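Local structure of 2-oxoadipate dioxygenase/decarboxylase (6W1H) at residues A[262-267]-A[394-399]. The protein converts 2-oxoadipate and O2 into (R)-2-hydroxyglutarate and CO2 with the help of iron(II), a step in D-lysine catabolism. Sequence-based numbering, arbitrary orientation.
Sequences ILLRQT and LVYEDF. With OOG (2-oxoadipic acid), chain C.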
# COMPACT_ATOMS: atom_id res chain seq x y z
N ILE A 262 -12.11 7.57 5.43
CA ILE A 262 -11.39 6.79 6.43
C ILE A 262 -10.73 5.60 5.73
O ILE A 262 -11.26 5.08 4.73
CB ILE A 262 -12.32 6.33 7.58
CG1 ILE A 262 -13.53 5.55 7.05
CG2 ILE A 262 -12.75 7.54 8.40
CD1 ILE A 262 -14.50 5.06 8.11
N LEU A 263 -9.60 5.15 6.28
CA LEU A 263 -8.82 4.05 5.71
C LEU A 263 -8.55 4.34 4.25
O LEU A 263 -7.97 5.38 3.94
CB LEU A 263 -9.50 2.70 5.96
CG LEU A 263 -9.74 2.35 7.43
CD1 LEU A 263 -10.43 0.98 7.53
CD2 LEU A 263 -8.48 2.38 8.28
N LEU A 264 -8.94 3.44 3.34
CA LEU A 264 -8.83 3.71 1.92
C LEU A 264 -10.00 3.04 1.19
O LEU A 264 -10.71 2.20 1.76
CB LEU A 264 -7.51 3.20 1.35
CG LEU A 264 -7.23 1.71 1.33
CD1 LEU A 264 -7.91 1.01 0.17
CD2 LEU A 264 -5.72 1.46 1.25
N ARG A 265 -10.21 3.48 -0.04
CA ARG A 265 -11.17 2.89 -0.97
C ARG A 265 -10.38 2.42 -2.18
O ARG A 265 -9.37 3.04 -2.56
CB ARG A 265 -12.23 3.91 -1.41
CG ARG A 265 -13.01 4.54 -0.27
CD ARG A 265 -14.17 5.42 -0.77
NE ARG A 265 -15.28 4.60 -1.23
CZ ARG A 265 -16.18 4.96 -2.13
NH1 ARG A 265 -16.13 6.15 -2.70
NH2 ARG A 265 -17.15 4.11 -2.43
N GLN A 266 -10.85 1.31 -2.77
CA GLN A 266 -10.10 0.67 -3.85
C GLN A 266 -11.03 0.03 -4.86
O GLN A 266 -12.14 -0.37 -4.54
CB GLN A 266 -9.17 -0.39 -3.26
CG GLN A 266 -8.47 -1.28 -4.29
CD GLN A 266 -9.30 -2.50 -4.71
OE1 GLN A 266 -10.50 -2.61 -4.37
NE2 GLN A 266 -8.68 -3.41 -5.45
N THR A 267 -10.55 -0.05 -6.10
CA THR A 267 -11.14 -0.94 -7.09
C THR A 267 -10.03 -1.39 -8.05
O THR A 267 -8.91 -0.88 -8.02
CB THR A 267 -12.37 -0.34 -7.80
OG1 THR A 267 -12.99 -1.35 -8.61
CG2 THR A 267 -12.03 0.88 -8.63
N LEU A 394 -4.79 12.45 9.94
CA LEU A 394 -3.53 11.85 9.52
C LEU A 394 -3.81 10.74 8.51
O LEU A 394 -4.55 9.80 8.80
CB LEU A 394 -2.87 11.25 10.75
CG LEU A 394 -1.52 10.56 10.54
CD1 LEU A 394 -0.53 11.44 9.81
CD2 LEU A 394 -0.93 10.11 11.89
N VAL A 395 -3.18 10.83 7.34
CA VAL A 395 -3.50 9.93 6.25
C VAL A 395 -3.06 8.49 6.53
O VAL A 395 -1.99 8.23 7.11
CB VAL A 395 -2.92 10.47 4.93
CG1 VAL A 395 -1.38 10.53 4.97
CG2 VAL A 395 -3.39 9.61 3.76
N TYR A 396 -3.89 7.55 6.09
CA TYR A 396 -3.67 6.12 6.24
C TYR A 396 -2.61 5.64 5.26
O TYR A 396 -2.72 5.86 4.04
CB TYR A 396 -4.98 5.38 6.00
CG TYR A 396 -4.94 3.92 6.39
CD1 TYR A 396 -4.62 3.55 7.69
CD2 TYR A 396 -5.23 2.92 5.47
CE1 TYR A 396 -4.58 2.22 8.07
CE2 TYR A 396 -5.20 1.58 5.84
CZ TYR A 396 -4.88 1.24 7.14
OH TYR A 396 -4.83 -0.08 7.53
N GLU A 397 -1.62 4.92 5.78
CA GLU A 397 -0.47 4.46 5.02
C GLU A 397 -0.46 2.95 4.82
O GLU A 397 0.46 2.43 4.18
CB GLU A 397 0.84 4.85 5.75
CG GLU A 397 0.95 6.31 6.06
CD GLU A 397 1.26 7.15 4.84
OE1 GLU A 397 1.47 6.57 3.75
OE2 GLU A 397 1.28 8.39 4.98
N ASP A 398 -1.45 2.23 5.34
CA ASP A 398 -1.44 0.78 5.33
C ASP A 398 -2.49 0.23 4.36
O ASP A 398 -2.80 0.89 3.36
CB ASP A 398 -1.58 0.28 6.76
CG ASP A 398 -0.53 0.84 7.66
OD1 ASP A 398 0.64 0.50 7.41
OD2 ASP A 398 -0.88 1.63 8.58
N PHE A 399 -2.99 -0.97 4.64
CA PHE A 399 -3.80 -1.71 3.68
C PHE A 399 -4.99 -2.37 4.36
O PHE A 399 -4.94 -2.72 5.53
CB PHE A 399 -2.92 -2.76 2.97
CG PHE A 399 -1.79 -2.17 2.21
CD1 PHE A 399 -0.59 -1.88 2.85
CD2 PHE A 399 -1.93 -1.87 0.87
CE1 PHE A 399 0.46 -1.30 2.13
CE2 PHE A 399 -0.90 -1.31 0.16
CZ PHE A 399 0.30 -1.02 0.78
C2 OOG C . -2.67 -8.01 -2.94
C3 OOG C . -1.70 -7.38 -1.94
C4 OOG C . -2.41 -6.34 -1.09
C6 OOG C . -3.62 -4.03 -1.41
O4 OOG C . -4.22 -4.20 -0.29
O3 OOG C . -3.87 -3.04 -2.17
C5 OOG C . -2.57 -5.02 -1.87
C1 OOG C . -2.05 -9.24 -3.62
O1 OOG C . -2.73 -9.94 -4.31
O2 OOG C . -0.71 -9.58 -3.46
O5 OOG C . -1.91 -4.72 -2.80
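With its CG anti to the backbone N (chi1 -168°), Tyr396, in the one of its two modelled conformers described here, lays its ring against Leu263, whose extended side chain (chi1 -58°, CG anti to the carbonyl carbon) sets methyl CD2 over the middle of one ring face. This CH-pi contact measures 3.9 Å from Leu263 CD2 to the Tyr396 ring centroid and lies only 10° off the ring normal. On the opposite face sits the backbone N of Asp398, 3.7 Å above the ring plane, which places the ring between the leucine methyl and its own chain as that chain curls back. A weak hydrogen bond from Tyr396 OH to Phe399 O (3.3 Å) links the two ends of this bend. Leu264 adds its CD2 methyl, 3.6 Å from Asp398 O, a carbonyl that accepts a hydrogen bond from Arg298 of strand 287-298, while the Asp398 carboxylate forms a salt bridge with Arg114. At the end of the segment, Phe399 CD2 approaches O4 of the 2-oxoadipate carboxylate at 3.5 Å, near the iron ligand His70 and the bound nickel ion. An alanine in place of Phe399 would probably leave that end of the substrate without its aromatic neighbour and deprive Arg298 of its cation-pi partner. No hydrogen bond joins the two segments, so the direct contact between this loop and the start of strand 264-276 is mainly van der Waals and CH-pi packing.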